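PDB 3U3W: transcriptional activator PlcR protein from Bacillus thuringiensis, which binds DNA and activates transcription as a virulence regulator that responds to the quorum-sensing signal peptide PapR. Local coordinates for residues Tyr240-Gly243 against Glu244-Lys248; Phe265-Ile269 against Leu270-Ala274. One frame throughout, in Å; residues are numbered along the deposited sequence. Where two conformers were deposited one is given.

Interaction 1 (240-248) holds together the last turns of helix 235-248, and interaction 2 (265-274) closes the C-terminal end of helix 253-269, the next helix in the chain. Their centres are about 18 Å apart and their nearest atoms about 4 Å, without touching. The bound peptide relates them: Tyr240 of interaction 1 and Phe267 of interaction 2 each pack on one of its apolar side chains, and both also touch Leu279. Interaction 2 reaches the second subunit as well, through Phe265 and Phe266, among others. Both belong to the TPR-like C-terminal region and lie far from the DNA, with nearest atoms about 53 Å (interaction 1) and 46 Å (interaction 2) away.

Interaction 1 of 2, residues Tyr240-Gly243 against Glu244-Lys248; sequences YQRG and ECLRK
Tyr240 and Glu244, one helical turn apart, lie with ring and carboxylate planes only 22° from parallel. Glu244 CG meets the ring obliquely, 3.8 Å from Tyr240 CE2. A chain bent at chi2 (-80°) swings the carboxylate alongside the ring toward its hydroxyl end, with Glu244 OE2 3.9 Å from Tyr240 OH. From the other side along the helix Arg247 NH2 reaches Glu244 OE2 at 3.0 Å in a salt bridge; the oxygen lies in the guanidinium plane, but the nitrogen sits above the carboxylate plane. Tyr260 OH and Lys282 NZ also bind this oxygen, so a buried glutamate is amply paid for, and the nearby positive charges would probably keep it ionised. Gln241 crosses Glu244 nearly at right angles, its NE2 3.7 Å from Glu244 CB. On another flank Arg242 and Leu246 run side by side, Arg242 CD 3.8 Å from Leu246 CD1: the aliphatic part of the arginine suits leucine, while its NE goes to Asn220. The carbonyl of Gly243 takes the bond from Arg247 N (3.0 Å). This is side-chain packing at i to i+3 and i to i+4 spacing on an alpha-helix of the TPR-like domain, with an i to i+3 Glu-Arg salt bridge along it.

Interaction 2 of 2, residues Phe265-Ile269 against Leu270-Ala274; sequences FFFDI and LEMHA
The ring of Phe267 meets the sulfur of Met272 obliquely: SD lies 3.6 Å from Phe267 CD1 and 69° off the ring normal. The two side chains cross at about a right angle, and an extended methionine chain, flexible and polarisable, suits this Met-aromatic contact. The ring of Tyr275 also meets Phe267, at a steep inclination. Past the turn, the His273 ring has Glu271 O above one face, offset toward the rim. At the subunit interface, Phe265 stacks on Phe265 of the second subunit, and Phe266 meets that same ring edge-to-face.

The backbone explains how Met272 comes back to Phe267. Leu270 N makes the last ordinary helical bond, 2.9 Å to Phe266 O. Glu271 then takes a positive phi (57°), a left-handed conformation more often given to glycine, and its side chain stays exposed. Glu271 N bonds to Asp268 O at 2.8 Å from well above the carbonyl plane, whereas Met272 N reaches Phe267 O, also at 2.8 Å, in that carbonyl's plane. With CG anti to its own carbonyl carbon (chi1 -64°), Met272 sends its sulfur toward the phenylalanine. These paired bonds, with an apolar contact between Phe267 and Met272, the residues at the two ends of the wider, 6-to-1 hydrogen bond, form a Schellman motif, here ending helix 253-269 beside the subunit interface.

Interaction 1 of 2, residues Tyr240-Gly243 against Glu244-Lys248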
ATOM      1  N   TYR A 240     -12.154 -20.222   0.621  1.00 24.21           N
ATOM      2  CA  TYR A 240     -12.442 -21.348   1.486  1.00 29.15           C
ATOM      3  C   TYR A 240     -13.760 -21.046   2.218  1.00 37.85           C
ATOM      4  O   TYR A 240     -14.715 -21.831   2.168  1.00 36.13           O
ATOM      5  CB  TYR A 240     -11.277 -21.589   2.469  1.00 20.93           C
ATOM      6  CG  TYR A 240     -11.558 -22.687   3.475  1.00 35.76           C
ATOM      7  CD1 TYR A 240     -11.252 -24.017   3.188  1.00 39.14           C
ATOM      8  CD2 TYR A 240     -12.153 -22.399   4.707  1.00 32.88           C
ATOM      9  CE1 TYR A 240     -11.530 -25.029   4.104  1.00 47.80           C
ATOM     10  CE2 TYR A 240     -12.422 -23.408   5.630  1.00 27.19           C
ATOM     11  CZ  TYR A 240     -12.113 -24.712   5.321  1.00 32.83           C
ATOM     12  OH  TYR A 240     -12.387 -25.700   6.225  1.00 53.99           O
ATOM     13  N   GLN A 241     -13.811 -19.893   2.875  1.00 21.62           N
ATOM     14  CA  GLN A 241     -15.023 -19.462   3.547  1.00 26.63           C
ATOM     15  C   GLN A 241     -16.251 -19.462   2.632  1.00 38.69           C
ATOM     16  O   GLN A 241     -17.356 -19.786   3.066  1.00 36.70           O
ATOM     17  CB  GLN A 241     -14.844 -18.077   4.146  1.00 23.86           C
ATOM     18  CG  GLN A 241     -15.952 -17.742   5.096  1.00 24.45           C
ATOM     19  CD  GLN A 241     -16.046 -18.786   6.174  1.00 29.58           C
ATOM     20  OE1 GLN A 241     -15.051 -19.106   6.828  1.00 38.78           O
ATOM     21  NE2 GLN A 241     -17.228 -19.360   6.343  1.00 39.96           N
ATOM     22  N   ARG A 242     -16.061 -19.092   1.372  1.00 31.71           N
ATOM     23  CA  ARG A 242     -17.173 -19.022   0.445  1.00 30.21           C
ATOM     24  C   ARG A 242     -17.619 -20.434   0.084  1.00 39.88           C
ATOM     25  O   ARG A 242     -18.811 -20.705  -0.024  1.00 41.18           O
ATOM     26  CB  ARG A 242     -16.838 -18.166  -0.781  1.00 30.78           C
ATOM     27  CG  ARG A 242     -16.755 -18.893  -2.105  1.00 45.78           C
ATOM     28  CD  ARG A 242     -17.742 -18.370  -3.155  1.00 37.16           C
ATOM     29  NE  ARG A 242     -17.483 -17.010  -3.636  1.00 44.84           N
ATOM     30  CZ  ARG A 242     -16.887 -16.711  -4.794  1.00 62.84           C
ATOM     31  NH1 ARG A 242     -16.470 -17.691  -5.583  1.00 59.17           N
ATOM     32  NH2 ARG A 242     -16.699 -15.432  -5.167  1.00 32.83           N
ATOM     33  N   GLY A 243     -16.666 -21.346  -0.058  1.00 32.79           N
ATOM     34  CA  GLY A 243     -16.997 -22.755  -0.179  1.00 38.11           C
ATOM     35  C   GLY A 243     -17.813 -23.267   1.014  1.00 44.85           C
ATOM     36  O   GLY A 243     -18.790 -23.996   0.836  1.00 36.52           O
ATOM     37  N   GLU A 244     -17.406 -22.898   2.229  1.00 33.55           N
ATOM     38  CA  GLU A 244     -18.157 -23.247   3.434  1.00 31.94           C
ATOM     39  C   GLU A 244     -19.603 -22.747   3.342  1.00 37.05           C
ATOM     40  O   GLU A 244     -20.541 -23.487   3.617  1.00 36.19           O
ATOM     41  CB  GLU A 244     -17.507 -22.652   4.686  1.00 26.74           C
ATOM     42  CG  GLU A 244     -16.115 -23.167   5.010  1.00 40.51           C
ATOM     43  CD  GLU A 244     -16.145 -24.512   5.700  1.00 43.66           C
ATOM     44  OE1 GLU A 244     -16.218 -24.537   6.952  1.00 45.52           O
ATOM     45  OE2 GLU A 244     -16.106 -25.541   4.990  1.00 43.29           O
ATOM     46  N   CYS A 245     -19.780 -21.483   2.969  1.00 38.13           N
ATOM     47  CA  CYS A 245     -21.116 -20.895   2.892  1.00 35.96           C
ATOM     48  C   CYS A 245     -21.955 -21.576   1.814  1.00 36.36           C
ATOM     49  O   CYS A 245     -23.116 -21.899   2.030  1.00 37.54           O
ATOM     50  CB  CYS A 245     -21.035 -19.393   2.618  1.00 30.65           C
ATOM     51  SG  CYS A 245     -20.436 -18.443   3.983  1.00 35.96           S
ATOM     52  N   LEU A 246     -21.336 -21.793   0.662  1.00 35.40           N
ATOM     53  CA  LEU A 246     -21.976 -22.443  -0.464  1.00 38.49           C
ATOM     54  C   LEU A 246     -22.490 -23.828  -0.093  1.00 44.82           C
ATOM     55  O   LEU A 246     -23.542 -24.249  -0.573  1.00 41.81           O
ATOM     56  CB  LEU A 246     -21.010 -22.531  -1.651  1.00 29.87           C
ATOM     57  CG  LEU A 246     -20.615 -21.212  -2.345  1.00 38.67           C
ATOM     58  CD1 LEU A 246     -19.853 -21.481  -3.639  1.00 34.01           C
ATOM     59  CD2 LEU A 246     -21.825 -20.341  -2.632  1.00 31.73           C
ATOM     60  N   ARG A 247     -21.748 -24.530   0.759  1.00 38.79           N
ATOM     61  CA  ARG A 247     -22.150 -25.860   1.211  1.00 51.19           C
ATOM     62  C   ARG A 247     -23.406 -25.782   2.088  1.00 45.42           C
ATOM     63  O   ARG A 247     -24.352 -26.527   1.888  1.00 54.06           O
ATOM     64  CB  ARG A 247     -21.000 -26.553   1.955  1.00 51.32           C
ATOM     65  CG  ARG A 247     -21.089 -28.072   1.996  1.00 50.46           C
ATOM     66  CD  ARG A 247     -19.690 -28.697   2.097  1.00 72.95           C
ATOM     67  NE  ARG A 247     -18.877 -28.064   3.133  1.00 65.35           N
ATOM     68  CZ  ARG A 247     -18.906 -28.396   4.423  1.00 78.93           C
ATOM     69  NH1 ARG A 247     -19.703 -29.371   4.843  1.00 81.03           N
ATOM     70  NH2 ARG A 247     -18.136 -27.751   5.295  1.00 53.37           N
ATOM     71  N   LYS A 248     -23.423 -24.862   3.044  1.00 41.52           N
ATOM     72  CA  LYS A 248     -24.570 -24.734   3.934  1.00 47.40           C
ATOM     73  C   LYS A 248     -25.806 -24.256   3.189  1.00 47.71           C
ATOM     74  O   LYS A 248     -26.932 -24.630   3.536  1.00 47.41           O
ATOM     75  CB  LYS A 248     -24.266 -23.789   5.100  1.00 43.85           C
ATOM     76  CG  LYS A 248     -23.321 -24.371   6.102  1.00 42.18           C
ATOM     77  CD  LYS A 248     -23.808 -25.741   6.533  1.00 54.33           C
ATOM     78  CE  LYS A 248     -22.745 -26.500   7.310  1.00 65.05           C
ATOM     79  NZ  LYS A 248     -22.631 -26.027   8.720  1.00 67.31           N
TER

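Interaction 2 of 2, residues Phe265-Ile269 against Leu270-Ala274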
ATOM      1  N   PHE A 265      -5.481 -23.565  -4.578  1.00 36.11           N
ATOM      2  CA  PHE A 265      -4.525 -22.846  -5.397  1.00 30.91           C
ATOM      3  C   PHE A 265      -3.712 -21.835  -4.581  1.00 33.23           C
ATOM      4  O   PHE A 265      -2.484 -21.883  -4.593  1.00 33.96           O
ATOM      5  CB  PHE A 265      -5.207 -22.145  -6.574  1.00 30.54           C
ATOM      6  CG  PHE A 265      -4.231 -21.535  -7.560  1.00 44.45           C
ATOM      7  CD1 PHE A 265      -3.681 -20.277  -7.330  1.00 39.87           C
ATOM      8  CD2 PHE A 265      -3.849 -22.227  -8.705  1.00 38.09           C
ATOM      9  CE1 PHE A 265      -2.773 -19.717  -8.221  1.00 37.02           C
ATOM     10  CE2 PHE A 265      -2.953 -21.666  -9.605  1.00 46.64           C
ATOM     11  CZ  PHE A 265      -2.414 -20.407  -9.359  1.00 37.78           C
ATOM     12  N   PHE A 266      -4.380 -20.917  -3.887  1.00 33.84           N
ATOM     13  CA  PHE A 266      -3.661 -19.881  -3.144  1.00 31.88           C
ATOM     14  C   PHE A 266      -2.850 -20.422  -1.990  1.00 37.59           C
ATOM     15  O   PHE A 266      -1.727 -19.971  -1.764  1.00 40.97           O
ATOM     16  CB  PHE A 266      -4.592 -18.770  -2.663  1.00 24.40           C
ATOM     17  CG  PHE A 266      -5.040 -17.873  -3.762  1.00 27.37           C
ATOM     18  CD1 PHE A 266      -4.159 -16.951  -4.324  1.00 27.07           C
ATOM     19  CD2 PHE A 266      -6.321 -17.966  -4.270  1.00 27.85           C
ATOM     20  CE1 PHE A 266      -4.562 -16.130  -5.375  1.00 25.46           C
ATOM     21  CE2 PHE A 266      -6.733 -17.142  -5.314  1.00 30.16           C
ATOM     22  CZ  PHE A 266      -5.845 -16.230  -5.871  1.00 26.82           C
ATOM     23  N   PHE A 267      -3.402 -21.394  -1.266  1.00 33.36           N
ATOM     24  CA  PHE A 267      -2.646 -22.006  -0.173  1.00 44.50           C
ATOM     25  C   PHE A 267      -1.338 -22.619  -0.678  1.00 44.71           C
ATOM     26  O   PHE A 267      -0.306 -22.521  -0.019  1.00 39.82           O
ATOM     27  CB  PHE A 267      -3.488 -23.027   0.611  1.00 36.22           C
ATOM     28  CG  PHE A 267      -4.664 -22.416   1.325  1.00 39.96           C
ATOM     29  CD1 PHE A 267      -4.741 -21.041   1.511  1.00 32.49           C
ATOM     30  CD2 PHE A 267      -5.699 -23.205   1.796  1.00 33.50           C
ATOM     31  CE1 PHE A 267      -5.823 -20.468   2.158  1.00 35.32           C
ATOM     32  CE2 PHE A 267      -6.794 -22.640   2.439  1.00 27.57           C
ATOM     33  CZ  PHE A 267      -6.855 -21.272   2.618  1.00 28.73           C
ATOM     34  N   ASP A 268      -1.396 -23.252  -1.847  0.55 44.39           N
ATOM     35  CA  ASP A 268      -0.210 -23.836  -2.458  0.55 42.82           C
ATOM     36  C   ASP A 268       0.833 -22.766  -2.744  0.55 44.03           C
ATOM     37  O   ASP A 268       1.880 -22.712  -2.099  0.55 42.98           O
ATOM     38  CB  ASP A 268      -0.566 -24.573  -3.751  0.55 41.69           C
ATOM     39  CG  ASP A 268       0.667 -25.061  -4.505  0.55 53.77           C
ATOM     40  OD1 ASP A 268       1.410 -25.893  -3.940  0.55 49.50           O
ATOM     41  OD2 ASP A 268       0.890 -24.615  -5.658  0.55 45.93           O
ATOM     42  N   ILE A 269       0.536 -21.903  -3.708  1.00 41.66           N
ATOM     43  CA  ILE A 269       1.511 -20.901  -4.142  1.00 41.04           C
ATOM     44  C   ILE A 269       1.977 -19.948  -3.042  1.00 37.63           C
ATOM     45  O   ILE A 269       3.104 -19.462  -3.095  1.00 43.03           O
ATOM     46  CB  ILE A 269       1.052 -20.076  -5.372  1.00 43.45           C
ATOM     47  CG1 ILE A 269       0.019 -19.033  -4.970  1.00 38.54           C
ATOM     48  CG2 ILE A 269       0.534 -20.975  -6.479  1.00 53.34           C
ATOM     49  CD1 ILE A 269       0.163 -17.739  -5.723  1.00 35.89           C
ATOM     50  N   LEU A 270       1.131 -19.668  -2.053  1.00 38.55           N
ATOM     51  CA  LEU A 270       1.569 -18.815  -0.944  1.00 37.82           C
ATOM     52  C   LEU A 270       2.235 -19.624   0.176  1.00 34.38           C
ATOM     53  O   LEU A 270       2.650 -19.071   1.198  1.00 34.00           O
ATOM     54  CB  LEU A 270       0.431 -17.944  -0.415  1.00 28.85           C
ATOM     55  CG  LEU A 270       0.002 -16.824  -1.367  1.00 42.38           C
ATOM     56  CD1 LEU A 270      -1.171 -16.007  -0.800  1.00 34.84           C
ATOM     57  CD2 LEU A 270       1.196 -15.924  -1.691  1.00 32.02           C
ATOM     58  N   GLU A 271       2.336 -20.934  -0.042  1.00 42.66           N
ATOM     59  CA  GLU A 271       2.960 -21.853   0.911  1.00 53.88           C
ATOM     60  C   GLU A 271       2.317 -21.813   2.301  1.00 49.12           C
ATOM     61  O   GLU A 271       3.019 -21.859   3.310  1.00 46.98           O
ATOM     62  CB  GLU A 271       4.468 -21.585   1.011  1.00 37.81           C
ATOM     63  CG  GLU A 271       5.247 -21.994  -0.236  1.00 64.70           C
ATOM     64  CD  GLU A 271       6.680 -21.480  -0.234  1.00 72.73           C
ATOM     65  OE1 GLU A 271       6.922 -20.406  -0.826  1.00 75.79           O
ATOM     66  OE2 GLU A 271       7.561 -22.149   0.354  1.00 59.70           O
ATOM     67  N   MET A 272       0.988 -21.724   2.346  1.00 45.34           N
ATOM     68  CA  MET A 272       0.258 -21.671   3.617  1.00 43.84           C
ATOM     69  C   MET A 272      -0.016 -23.088   4.137  1.00 51.99           C
ATOM     70  O   MET A 272      -1.140 -23.590   4.049  1.00 43.61           O
ATOM     71  CB  MET A 272      -1.046 -20.885   3.448  1.00 42.37           C
ATOM     72  CG  MET A 272      -0.850 -19.414   3.099  1.00 43.78           C
ATOM     73  SD  MET A 272      -2.336 -18.583   2.461  1.00 45.99           S
ATOM     74  CE  MET A 272      -1.800 -16.881   2.530  1.00 53.62           C
ATOM     75  N   HIS A 273       1.019 -23.721   4.687  1.00 59.05           N
ATOM     76  CA  HIS A 273       0.981 -25.150   5.022  1.00 61.49           C
ATOM     77  C   HIS A 273      -0.089 -25.525   6.053  1.00 64.11           C
ATOM     78  O   HIS A 273      -0.859 -26.467   5.830  1.00 55.51           O
ATOM     79  CB  HIS A 273       2.363 -25.645   5.455  1.00 53.70           C
ATOM     80  CG  HIS A 273       3.423 -25.436   4.417  1.00 62.15           C
ATOM     81  ND1 HIS A 273       3.402 -26.074   3.195  1.00 61.24           N
ATOM     82  CD2 HIS A 273       4.528 -24.649   4.413  1.00 55.87           C
ATOM     83  CE1 HIS A 273       4.448 -25.690   2.483  1.00 63.33           C
ATOM     84  NE2 HIS A 273       5.148 -24.828   3.200  1.00 62.61           N
ATOM     85  N   ALA A 274      -0.124 -24.790   7.166  1.00 37.70           N
ATOM     86  CA  ALA A 274      -1.182 -24.927   8.165  1.00 57.11           C
ATOM     87  C   ALA A 274      -2.569 -25.032   7.513  1.00 75.73           C
ATOM     88  O   ALA A 274      -3.247 -26.055   7.644  1.00 72.61           O
ATOM     89  CB  ALA A 274      -1.138 -23.747   9.139  1.00 54.97           C
TER